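Local coordinates for protein dTDP-4-dehydrorhamnose 3-epimerase (Streptomyces niveus, PDB 2C0Z) that catalyses the 3-epimerization of a dTDP-4-keto-6-deoxy sugar, acting together with the enzyme NovU in the biosynthesis of the aminocoumarin antibiotic novobiocin, at residues 9-13 against 43-48; 14-18 against 103-108; 19-25 against 117-123; 97-102 against 192-198. Where two conformers were deposited one is given. Numbering follows the deposited sequence.

Interaction 1 of 4, residues 9-13 against 43-48; sequences HMRLR and RFAEAI
Residues 11-13 form an extended edge strand that packs against helix 43-48, their axes 9.3 Å apart and inclined by only 21° (signed -21°), with the N-to-C directions nearly parallel. L12 is nearest A47, CA to CA 7.0 Å. The one acceptor satisfied across the contact is the carbonyl of M10: R43, with chi1, chi2 and chi3 all m, gives it two hydrogen bonds, R43 NH2 to M10 O 3.1 Å and R43 NH1 to M10 O 3.2 Å. M10 CG and L12 CD1 cover one face of that guanidinium. L12 (chi1 m, chi2 p) supplies the apolar part, its CD2 lying 3.9 Å from I48 CD1, 4.1 Å from A47 CB and 4.1 Å from F44 CD1. This is a helix packed on the sheet of the RmlC-like cupin fold; M10 also adjoins D37, substrate-binding by similarity. The backbones of R11 and R13 pair with T24 and E22 of strand 20-30, whose W21 also meets A47 and I48, so helix 41-48 packs across two neighbouring strands, and F44 reaches Y121 edge-to-face.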
# COMPACT_ATOMS: atom_id res chain seq x y z
N HIS A 9 4.11 18.79 2.05
CA HIS A 9 3.75 18.36 3.38
C HIS A 9 2.43 17.62 3.27
O HIS A 9 1.58 17.85 2.40
CB HIS A 9 3.52 19.57 4.30
CG HIS A 9 4.75 20.39 4.54
ND1 HIS A 9 5.92 19.83 5.02
CD2 HIS A 9 5.00 21.71 4.38
CE1 HIS A 9 6.84 20.78 5.13
NE2 HIS A 9 6.30 21.93 4.76
N MET A 10 2.12 16.64 4.27
CA MET A 10 0.81 15.97 4.22
C MET A 10 -0.33 16.93 4.57
O MET A 10 -0.21 17.81 5.44
CB MET A 10 0.84 14.77 5.15
CG MET A 10 -0.48 14.00 5.21
SD MET A 10 -0.39 12.53 6.20
CE MET A 10 0.43 11.47 5.08
N ARG A 11 -1.45 16.76 3.88
CA ARG A 11 -2.68 17.49 4.16
C ARG A 11 -3.85 16.50 4.04
O ARG A 11 -3.78 15.55 3.28
CB ARG A 11 -2.90 18.58 3.16
CG ARG A 11 -1.90 19.62 3.14
CD ARG A 11 -2.28 20.73 2.16
NE ARG A 11 -3.42 21.51 2.61
CZ ARG A 11 -4.28 22.17 1.81
NH1 ARG A 11 -4.19 22.11 0.48
NH2 ARG A 11 -5.25 22.90 2.33
N LEU A 12 -4.88 16.71 4.82
CA LEU A 12 -6.13 15.98 4.69
C LEU A 12 -7.24 16.99 4.60
O LEU A 12 -7.42 17.81 5.50
CB LEU A 12 -6.38 15.07 5.87
CG LEU A 12 -5.37 13.93 6.05
CD1 LEU A 12 -4.12 14.36 6.84
CD2 LEU A 12 -6.06 12.75 6.69
N ARG A 13 -7.94 16.97 3.50
CA ARG A 13 -9.05 17.90 3.30
C ARG A 13 -10.32 17.20 2.88
O ARG A 13 -10.30 16.29 2.09
CB ARG A 13 -8.67 18.87 2.21
CG ARG A 13 -7.48 19.74 2.60
CD ARG A 13 -7.85 20.84 3.55
NE ARG A 13 -8.59 21.89 2.85
CZ ARG A 13 -9.30 22.84 3.44
NH1 ARG A 13 -9.40 22.91 4.77
NH2 ARG A 13 -9.93 23.74 2.70
N ARG A 43 -1.99 12.05 11.94
CA ARG A 43 -2.66 13.00 11.05
C ARG A 43 -4.07 12.52 10.70
O ARG A 43 -5.04 13.29 10.72
CB ARG A 43 -1.86 13.22 9.78
CG ARG A 43 -0.49 13.81 10.05
CD ARG A 43 -0.48 15.21 10.64
NE ARG A 43 -1.28 16.14 9.86
CZ ARG A 43 -0.86 16.78 8.76
NH1 ARG A 43 0.36 16.61 8.31
NH2 ARG A 43 -1.68 17.58 8.11
N PHE A 44 -4.18 11.26 10.32
CA PHE A 44 -5.46 10.68 9.95
C PHE A 44 -6.48 10.61 11.08
O PHE A 44 -7.62 11.02 10.90
CB PHE A 44 -5.26 9.27 9.38
CG PHE A 44 -6.51 8.65 8.88
CD1 PHE A 44 -6.90 8.81 7.56
CD2 PHE A 44 -7.29 7.85 9.72
CE1 PHE A 44 -8.07 8.22 7.10
CE2 PHE A 44 -8.46 7.28 9.26
CZ PHE A 44 -8.84 7.47 7.95
N ALA A 45 -6.07 10.09 12.23
CA ALA A 45 -7.00 9.91 13.34
C ALA A 45 -7.51 11.25 13.82
O ALA A 45 -8.67 11.36 14.19
CB ALA A 45 -6.37 9.16 14.49
N GLU A 46 -6.67 12.29 13.76
CA GLU A 46 -7.14 13.61 14.20
C GLU A 46 -8.23 14.15 13.27
O GLU A 46 -9.27 14.65 13.71
CB GLU A 46 -5.96 14.59 14.27
N ALA A 47 -8.02 13.98 11.96
CA ALA A 47 -8.93 14.51 10.96
C ALA A 47 -10.21 13.72 10.87
O ALA A 47 -11.30 14.28 10.89
CB ALA A 47 -8.23 14.56 9.62
N ILE A 48 -10.10 12.41 10.79
CA ILE A 48 -11.25 11.56 10.55
C ILE A 48 -11.95 11.19 11.86
O ILE A 48 -13.18 10.97 11.88
CB ILE A 48 -10.80 10.30 9.76
CG1 ILE A 48 -10.68 10.63 8.26
CG2 ILE A 48 -11.77 9.15 9.95
CD1 ILE A 48 -9.60 11.63 7.86

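Interaction 2 of 4, residues 14-18 against 103-108; sequences PLGIE and TYGCWE
L15, with chi1 m and chi2 t, directs its CB toward residues 103-108, 3.5 Å from E108 OE1, while its side chain also packs on V20 and E22 of strand 20-30. At G16 the backbone bends (phi/psi -79/-9) and its amide donates to the same carboxylate, G16 N to E108 OE1 2.8 Å (N-H...O angle 156°); E108 reaches it from strand 107-113 in a fully extended t,t rotamer. G16 and E108 have their CA atoms 7.4 Å apart. A CB at G16 would crowd E108 OE1. The contact thus joins two connections of the RmlC-like cupin fold: the link between strands 11-14 and 20-30, and the one leading from strand 89-96 into 107-113, where T103-C106 make a type II turn closed by C106 N to T103 O at 3.0 Å, with G105 at positive phi. I17 comes next, I17 CA lying 6.2 Å from T103 CA; its CD1 reaches C106 O at 3.9 Å, and its CG2 is 4.0 Å from T103 OG1. Finally E18 N donates to a water (2.9 Å) that in turn donates to T103 OG1 (2.7 Å), a hydroxyl also hydrogen-bonded to D96, whereas the E18 carboxylate bonds to Y195.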
# COMPACT_ATOMS: atom_id res chain seq x y z
N PRO A 14 -11.45 17.66 3.38
CA PRO A 14 -12.73 17.05 3.00
C PRO A 14 -13.08 17.34 1.54
O PRO A 14 -12.85 18.45 1.02
CB PRO A 14 -13.74 17.72 3.93
CG PRO A 14 -13.09 18.86 4.51
CD PRO A 14 -11.62 18.78 4.33
N LEU A 15 -13.64 16.33 0.88
CA LEU A 15 -14.26 16.51 -0.42
C LEU A 15 -15.72 16.94 -0.17
O LEU A 15 -16.11 17.25 0.95
CB LEU A 15 -14.10 15.24 -1.27
CG LEU A 15 -12.64 14.87 -1.66
CD1 LEU A 15 -12.62 13.75 -2.66
CD2 LEU A 15 -11.89 16.08 -2.19
N GLY A 16 -16.52 16.97 -1.22
CA GLY A 16 -17.88 17.48 -1.11
C GLY A 16 -18.92 16.56 -0.49
O GLY A 16 -20.05 16.97 -0.24
N ILE A 17 -18.56 15.30 -0.29
CA ILE A 17 -19.39 14.28 0.31
C ILE A 17 -18.87 14.02 1.71
O ILE A 17 -17.68 13.73 1.90
CB ILE A 17 -19.29 13.00 -0.51
CG1 ILE A 17 -19.91 13.22 -1.89
CG2 ILE A 17 -19.96 11.85 0.25
CD1 ILE A 17 -19.70 12.06 -2.83
N GLU A 18 -19.74 14.16 2.70
CA GLU A 18 -19.37 13.97 4.10
C GLU A 18 -18.85 12.57 4.30
O GLU A 18 -19.46 11.60 3.87
CB GLU A 18 -20.59 14.20 5.00
CG GLU A 18 -20.38 13.91 6.47
CD GLU A 18 -21.67 13.92 7.27
OE1 GLU A 18 -22.79 13.86 6.69
OE2 GLU A 18 -21.57 14.00 8.50
N THR A 103 -26.12 14.59 0.11
CA THR A 103 -25.45 14.38 -1.16
C THR A 103 -25.73 12.99 -1.73
O THR A 103 -24.98 12.51 -2.57
CB THR A 103 -23.91 14.62 -1.03
OG1 THR A 103 -23.36 13.90 0.08
CG2 THR A 103 -23.65 16.08 -0.74
N TYR A 104 -26.83 12.35 -1.33
CA TYR A 104 -27.25 11.11 -1.93
C TYR A 104 -27.33 11.29 -3.46
O TYR A 104 -27.89 12.25 -3.98
CB TYR A 104 -28.61 10.62 -1.38
CG TYR A 104 -29.16 9.46 -2.18
CD1 TYR A 104 -28.70 8.19 -1.98
CD2 TYR A 104 -30.10 9.64 -3.19
CE1 TYR A 104 -29.14 7.13 -2.73
CE2 TYR A 104 -30.54 8.59 -3.95
CZ TYR A 104 -30.09 7.33 -3.72
OH TYR A 104 -30.54 6.28 -4.50
N GLY A 105 -26.76 10.33 -4.18
CA GLY A 105 -26.78 10.32 -5.64
C GLY A 105 -25.85 11.31 -6.32
O GLY A 105 -25.96 11.53 -7.54
N CYS A 106 -24.99 11.93 -5.52
CA CYS A 106 -23.94 12.78 -6.04
C CYS A 106 -22.65 11.98 -6.14
O CYS A 106 -22.45 10.99 -5.44
CB CYS A 106 -23.68 13.97 -5.11
SG CYS A 106 -25.15 15.01 -4.88
N TRP A 107 -21.79 12.45 -7.03
CA TRP A 107 -20.45 11.87 -7.14
C TRP A 107 -19.37 12.93 -7.22
O TRP A 107 -19.63 14.10 -7.44
CB TRP A 107 -20.42 10.92 -8.34
CG TRP A 107 -20.56 11.57 -9.67
CD1 TRP A 107 -21.74 11.79 -10.37
CD2 TRP A 107 -19.51 12.05 -10.54
NE1 TRP A 107 -21.48 12.40 -11.57
CE2 TRP A 107 -20.12 12.57 -11.70
CE3 TRP A 107 -18.11 12.10 -10.45
CZ2 TRP A 107 -19.39 13.15 -12.75
CZ3 TRP A 107 -17.38 12.68 -11.50
CH2 TRP A 107 -18.01 13.18 -12.64
N GLU A 108 -18.15 12.50 -7.00
CA GLU A 108 -17.00 13.37 -7.14
C GLU A 108 -15.84 12.57 -7.66
O GLU A 108 -15.56 11.49 -7.18
CB GLU A 108 -16.64 14.05 -5.82
CG GLU A 108 -15.59 15.13 -5.98
CD GLU A 108 -15.50 16.07 -4.78
OE1 GLU A 108 -16.36 16.03 -3.88
OE2 GLU A 108 -14.55 16.88 -4.76
O HOH W 1 -22.46 15.09 2.36

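Interaction 3 of 4, residues 19-25 against 117-123; sequences GVWEITP and RRAVYLS. With EDO (1,2-ethanediol), chain E; EDO (1,2-ethanediol), chain C; EDO (1,2-ethanediol), chain D.
Within the antiparallel beta-sheet of the RmlC-like cupin fold, strands 20-24 and 119-122 lie with axes 4.7 Å apart and N-to-C directions at 156°. V20 faces L122 and E22 faces V120 as non-hydrogen-bonded pairs; W21-Y121 and I23-A119 are hydrogen-bonded. Their bonds are W21 N to Y121 O 3.0 Å, Y121 N to W21 O 2.9 Å, I23 N to A119 O 2.8 Å and A119 N to I23 O 2.9 Å. G19 (phi/psi 95/0) offers its O to S123 OG at 2.6 Å and, weakly, to S123 N at 3.1 Å. V20 CG1 meets V120 CG1 (3.9 Å) on the face shared with E22 and L122, while on the other I23 CD1 meets Y121 CB (3.9 Å) and W21 CD1 meets Y121 CD2 (4.1 Å). L122 lies near H128 and K81, substrate-binding residues by similarity. R118 NH1 forms a salt bridge with E22 OE2 at 3.2 Å. One ethanediol, probably from the crystallisation liquor, accepts from R118 NE (O1, 2.9 Å) and R118 NH2 (O2, 3.1 Å); another, bound at G19 N and V20 O, lies over the W21 ring. Main-chain bonds therefore fix the register, and the salt bridge adds a charged side-chain link at the R118 end.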
# COMPACT_ATOMS: atom_id res chain seq x y z
N GLY A 19 -17.71 12.46 4.95
CA GLY A 19 -17.07 11.17 5.15
C GLY A 19 -16.01 10.82 4.14
O GLY A 19 -15.38 9.74 4.23
N VAL A 20 -15.77 11.71 3.18
CA VAL A 20 -14.78 11.49 2.13
C VAL A 20 -13.72 12.58 2.22
O VAL A 20 -14.05 13.76 2.33
CB VAL A 20 -15.35 11.46 0.69
CG1 VAL A 20 -14.25 11.20 -0.32
CG2 VAL A 20 -16.42 10.41 0.58
N TRP A 21 -12.45 12.17 2.23
CA TRP A 21 -11.30 13.09 2.36
C TRP A 21 -10.28 12.79 1.28
O TRP A 21 -10.11 11.65 0.85
CB TRP A 21 -10.58 12.90 3.69
CG TRP A 21 -11.36 13.26 4.92
CD1 TRP A 21 -12.43 12.59 5.45
CD2 TRP A 21 -11.14 14.39 5.78
NE1 TRP A 21 -12.86 13.22 6.60
CE2 TRP A 21 -12.10 14.33 6.81
CE3 TRP A 21 -10.23 15.44 5.79
CZ2 TRP A 21 -12.18 15.28 7.83
CZ3 TRP A 21 -10.31 16.40 6.82
CH2 TRP A 21 -11.28 16.31 7.81
N GLU A 22 -9.57 13.85 0.88
CA GLU A 22 -8.42 13.75 -0.03
C GLU A 22 -7.16 13.98 0.81
O GLU A 22 -7.07 14.95 1.55
CB GLU A 22 -8.49 14.74 -1.19
CG GLU A 22 -7.28 14.63 -2.10
CD GLU A 22 -7.39 15.46 -3.36
OE1 GLU A 22 -8.36 16.21 -3.55
OE2 GLU A 22 -6.48 15.35 -4.20
N ILE A 23 -6.22 13.06 0.70
CA ILE A 23 -4.93 13.15 1.38
C ILE A 23 -3.84 13.48 0.38
O ILE A 23 -3.66 12.80 -0.62
CB ILE A 23 -4.63 11.84 2.10
CG1 ILE A 23 -5.76 11.51 3.14
CG2 ILE A 23 -3.30 11.97 2.81
CD1 ILE A 23 -6.86 10.60 2.60
N THR A 24 -3.12 14.57 0.65
CA THR A 24 -1.91 14.95 -0.04
C THR A 24 -0.76 14.32 0.76
O THR A 24 -0.70 14.49 1.98
CB THR A 24 -1.80 16.47 -0.03
OG1 THR A 24 -2.91 17.04 -0.75
CG2 THR A 24 -0.55 16.93 -0.71
N PRO A 25 0.14 13.59 0.12
CA PRO A 25 1.21 12.94 0.87
C PRO A 25 2.29 13.93 1.33
O PRO A 25 2.36 15.05 0.82
CB PRO A 25 1.80 11.97 -0.16
CG PRO A 25 1.60 12.68 -1.46
CD PRO A 25 0.25 13.32 -1.32
N ARG A 117 0.32 11.65 -6.44
CA ARG A 117 0.25 10.58 -5.46
C ARG A 117 -0.67 10.85 -4.26
O ARG A 117 -0.38 10.49 -3.10
CB ARG A 117 1.66 10.21 -5.01
CG ARG A 117 2.51 9.64 -6.13
CD ARG A 117 3.80 8.99 -5.65
NE ARG A 117 4.67 8.49 -6.73
CZ ARG A 117 4.60 7.28 -7.26
NH1 ARG A 117 3.76 6.36 -6.81
NH2 ARG A 117 5.44 6.97 -8.25
N ARG A 118 -1.81 11.47 -4.57
CA ARG A 118 -2.87 11.69 -3.60
C ARG A 118 -3.55 10.36 -3.25
O ARG A 118 -3.42 9.35 -3.97
CB ARG A 118 -3.89 12.71 -4.11
CG ARG A 118 -3.24 13.99 -4.62
CD ARG A 118 -3.12 14.98 -3.59
NE ARG A 118 -2.36 16.19 -3.94
CZ ARG A 118 -2.90 17.38 -4.13
NH1 ARG A 118 -4.22 17.56 -4.06
NH2 ARG A 118 -2.11 18.40 -4.40
N ALA A 119 -4.26 10.38 -2.14
CA ALA A 119 -5.08 9.26 -1.70
C ALA A 119 -6.48 9.81 -1.39
O ALA A 119 -6.64 10.99 -1.08
CB ALA A 119 -4.47 8.59 -0.49
N VAL A 120 -7.47 8.92 -1.48
CA VAL A 120 -8.81 9.24 -1.07
C VAL A 120 -9.25 8.26 -0.02
O VAL A 120 -9.07 7.05 -0.18
CB VAL A 120 -9.79 9.23 -2.27
CG1 VAL A 120 -11.22 9.32 -1.83
CG2 VAL A 120 -9.51 10.37 -3.21
N TYR A 121 -9.82 8.78 1.08
CA TYR A 121 -10.44 7.99 2.11
C TYR A 121 -11.95 8.12 1.96
O TYR A 121 -12.48 9.22 1.85
CB TYR A 121 -10.02 8.44 3.50
CG TYR A 121 -10.84 7.81 4.59
CD1 TYR A 121 -10.66 6.48 4.93
CD2 TYR A 121 -11.81 8.53 5.28
CE1 TYR A 121 -11.41 5.88 5.92
CE2 TYR A 121 -12.57 7.92 6.26
CZ TYR A 121 -12.36 6.59 6.57
OH TYR A 121 -13.09 5.96 7.58
N LEU A 122 -12.62 6.99 1.94
CA LEU A 122 -14.08 6.97 1.89
C LEU A 122 -14.65 6.12 2.99
O LEU A 122 -14.19 5.01 3.24
CB LEU A 122 -14.61 6.53 0.54
CG LEU A 122 -14.08 5.26 -0.07
CD1 LEU A 122 -15.14 4.58 -0.91
CD2 LEU A 122 -12.86 5.54 -0.94
N SER A 123 -15.62 6.69 3.68
CA SER A 123 -16.26 6.06 4.81
C SER A 123 -17.32 5.03 4.39
O SER A 123 -17.59 4.81 3.21
CB SER A 123 -16.98 7.15 5.65
OG SER A 123 -16.09 8.10 6.18
C1 EDO E . -15.79 15.67 6.56
O1 EDO E . -16.97 14.92 6.72
C2 EDO E . -15.05 14.93 5.47
O2 EDO E . -15.77 14.87 4.26
C1 EDO C . 1.81 16.04 -3.66
O1 EDO C . 0.49 15.63 -3.92
C2 EDO C . 2.08 17.29 -4.46
O2 EDO C . 1.02 18.23 -4.25
C1 EDO D . 7.70 10.17 -9.79
O1 EDO D . 7.17 9.32 -8.76
C2 EDO D . 6.64 10.70 -10.76
O2 EDO D . 6.02 9.61 -11.43

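Interaction 4 of 4, residues 97-102 against 192-198; sequences LRVGSP and LPTYATC
Apolar packing starts at L97, whose CB lies 4.2 Å from P193 CD and 4.5 Å from L192 CD2, and continues at V99 (chi1 t), CG2 to L192 CB 4.0 Å. Next to it Y195 (chi1 t) presents a ring face to the turn: S101 CA sits 3.9 Å and P102 CD 4.3 Å from the centroid of the Y195 ring, two CH-pi contacts. The backbones meet in a single bridge, V99 opposite T194 (CA to CA 4.6 Å), with V99 N to P193 O 2.9 Å and Y195 N to V99 O 2.8 Å. R98-S101 form a type II turn, S101 N to R98 O 2.9 Å, with G100 at phi/psi 100/-15. T194 is the N-cap of helix 195-198, its OG1 accepting weakly from T197 N (3.4 Å). At the polar edge a water links V99 O (3.0 Å) to A196 N (3.1 Å), R98 is salt-bridged to D96, and Y195 OH bonds to E18. The C-terminal segment is thereby held to the loop after strand 89-96, beside helix 183-188 and F72 of strand 67-73.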
# COMPACT_ATOMS: atom_id res chain seq x y z
N LEU A 97 -24.02 6.80 -1.68
CA LEU A 97 -25.13 5.85 -1.83
C LEU A 97 -26.03 5.83 -0.60
O LEU A 97 -26.91 4.96 -0.49
CB LEU A 97 -24.55 4.46 -2.11
CG LEU A 97 -23.78 4.34 -3.43
CD1 LEU A 97 -23.17 2.94 -3.50
CD2 LEU A 97 -24.67 4.61 -4.62
N ARG A 98 -25.81 6.76 0.33
CA ARG A 98 -26.49 6.73 1.64
C ARG A 98 -27.83 7.45 1.53
O ARG A 98 -27.90 8.68 1.46
CB ARG A 98 -25.63 7.39 2.69
CG ARG A 98 -24.25 6.74 2.82
CD ARG A 98 -23.32 7.51 3.68
NE ARG A 98 -23.04 8.82 3.10
CZ ARG A 98 -22.18 9.72 3.60
NH1 ARG A 98 -21.47 9.49 4.70
NH2 ARG A 98 -22.00 10.87 2.97
N VAL A 99 -28.90 6.69 1.51
CA VAL A 99 -30.23 7.24 1.41
C VAL A 99 -30.50 8.18 2.57
O VAL A 99 -30.32 7.84 3.75
CB VAL A 99 -31.29 6.13 1.32
CG1 VAL A 99 -32.68 6.71 1.29
CG2 VAL A 99 -31.05 5.27 0.11
N GLY A 100 -30.93 9.39 2.24
CA GLY A 100 -31.16 10.41 3.24
C GLY A 100 -30.05 11.42 3.37
O GLY A 100 -30.23 12.50 3.98
N SER A 101 -28.88 11.11 2.80
CA SER A 101 -27.76 12.02 2.88
C SER A 101 -28.06 13.25 2.01
O SER A 101 -28.62 13.12 0.92
CB SER A 101 -26.51 11.35 2.30
OG SER A 101 -25.50 12.34 2.14
N PRO A 102 -27.63 14.43 2.45
CA PRO A 102 -27.76 15.60 1.59
C PRO A 102 -27.16 15.42 0.20
O PRO A 102 -27.60 16.04 -0.77
CB PRO A 102 -27.02 16.70 2.35
CG PRO A 102 -27.02 16.28 3.76
CD PRO A 102 -27.01 14.76 3.75
N LEU A 192 -29.72 -0.24 -0.68
CA LEU A 192 -28.72 0.80 -0.40
C LEU A 192 -28.60 1.08 1.08
O LEU A 192 -29.56 0.93 1.83
CB LEU A 192 -29.07 2.08 -1.15
CG LEU A 192 -29.06 1.97 -2.68
CD1 LEU A 192 -29.35 3.32 -3.29
CD2 LEU A 192 -27.71 1.44 -3.19
N PRO A 193 -27.41 1.55 1.49
CA PRO A 193 -27.17 1.99 2.85
C PRO A 193 -28.07 3.19 3.21
O PRO A 193 -28.40 3.94 2.32
CB PRO A 193 -25.70 2.43 2.81
CG PRO A 193 -25.13 1.83 1.61
CD PRO A 193 -26.23 1.75 0.64
N THR A 194 -28.40 3.37 4.49
CA THR A 194 -29.11 4.56 4.93
C THR A 194 -28.14 5.51 5.64
O THR A 194 -27.25 5.08 6.37
CB THR A 194 -30.34 4.24 5.79
OG1 THR A 194 -29.95 3.94 7.13
CG2 THR A 194 -31.05 3.00 5.27
N TYR A 195 -28.29 6.79 5.39
CA TYR A 195 -27.41 7.79 5.98
C TYR A 195 -27.45 7.74 7.51
O TYR A 195 -26.39 7.79 8.15
CB TYR A 195 -27.83 9.15 5.45
CG TYR A 195 -27.09 10.34 5.97
CD1 TYR A 195 -25.71 10.50 5.76
CD2 TYR A 195 -27.76 11.34 6.64
CE1 TYR A 195 -25.04 11.60 6.23
CE2 TYR A 195 -27.10 12.44 7.11
CZ TYR A 195 -25.75 12.57 6.92
OH TYR A 195 -25.13 13.68 7.41
N ALA A 196 -28.63 7.59 8.10
CA ALA A 196 -28.72 7.52 9.58
C ALA A 196 -27.86 6.39 10.15
O ALA A 196 -27.19 6.57 11.18
CB ALA A 196 -30.17 7.34 10.01
N THR A 197 -27.89 5.24 9.49
CA THR A 197 -27.15 4.06 9.90
C THR A 197 -25.66 4.30 9.75
O THR A 197 -24.87 3.93 10.61
CB THR A 197 -27.59 2.84 9.05
OG1 THR A 197 -28.97 2.56 9.27
CG2 THR A 197 -26.90 1.55 9.46
N CYS A 198 -25.25 4.95 8.67
CA CYS A 198 -23.82 5.19 8.47
C CYS A 198 -23.30 6.18 9.50
O CYS A 198 -22.18 6.01 9.98
CB CYS A 198 -23.54 5.70 7.06
SG CYS A 198 -24.00 4.52 5.79
O HOH W 2 -31.26 8.24 6.62

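In the fold
Interactions 1 and 3 share a sheet: strand 11-14 pairs with 20-30, which pairs in turn with 119-122; the centres of the two interactions are 9 Å apart, and helix 41-48 packs beside the strands they share. The loop 14-18 of interaction 2 follows directly on residues 9-13 and leads into 19-25, with L15 N meeting V20 O at 3.0 Å; its centre is 13 Å from that of interaction 3. The centre of interaction 4 is 12 Å from that of interaction 2, to which E18 joins it through Y195 and R98, and 24 Å from that of interaction 1. Along the chain, interaction 1 closes before 4 opens, whereas the other pairs interleave. N-terminal residues are thus tied successively to the helix, the cupin strands and, through E18, the C-terminal segment.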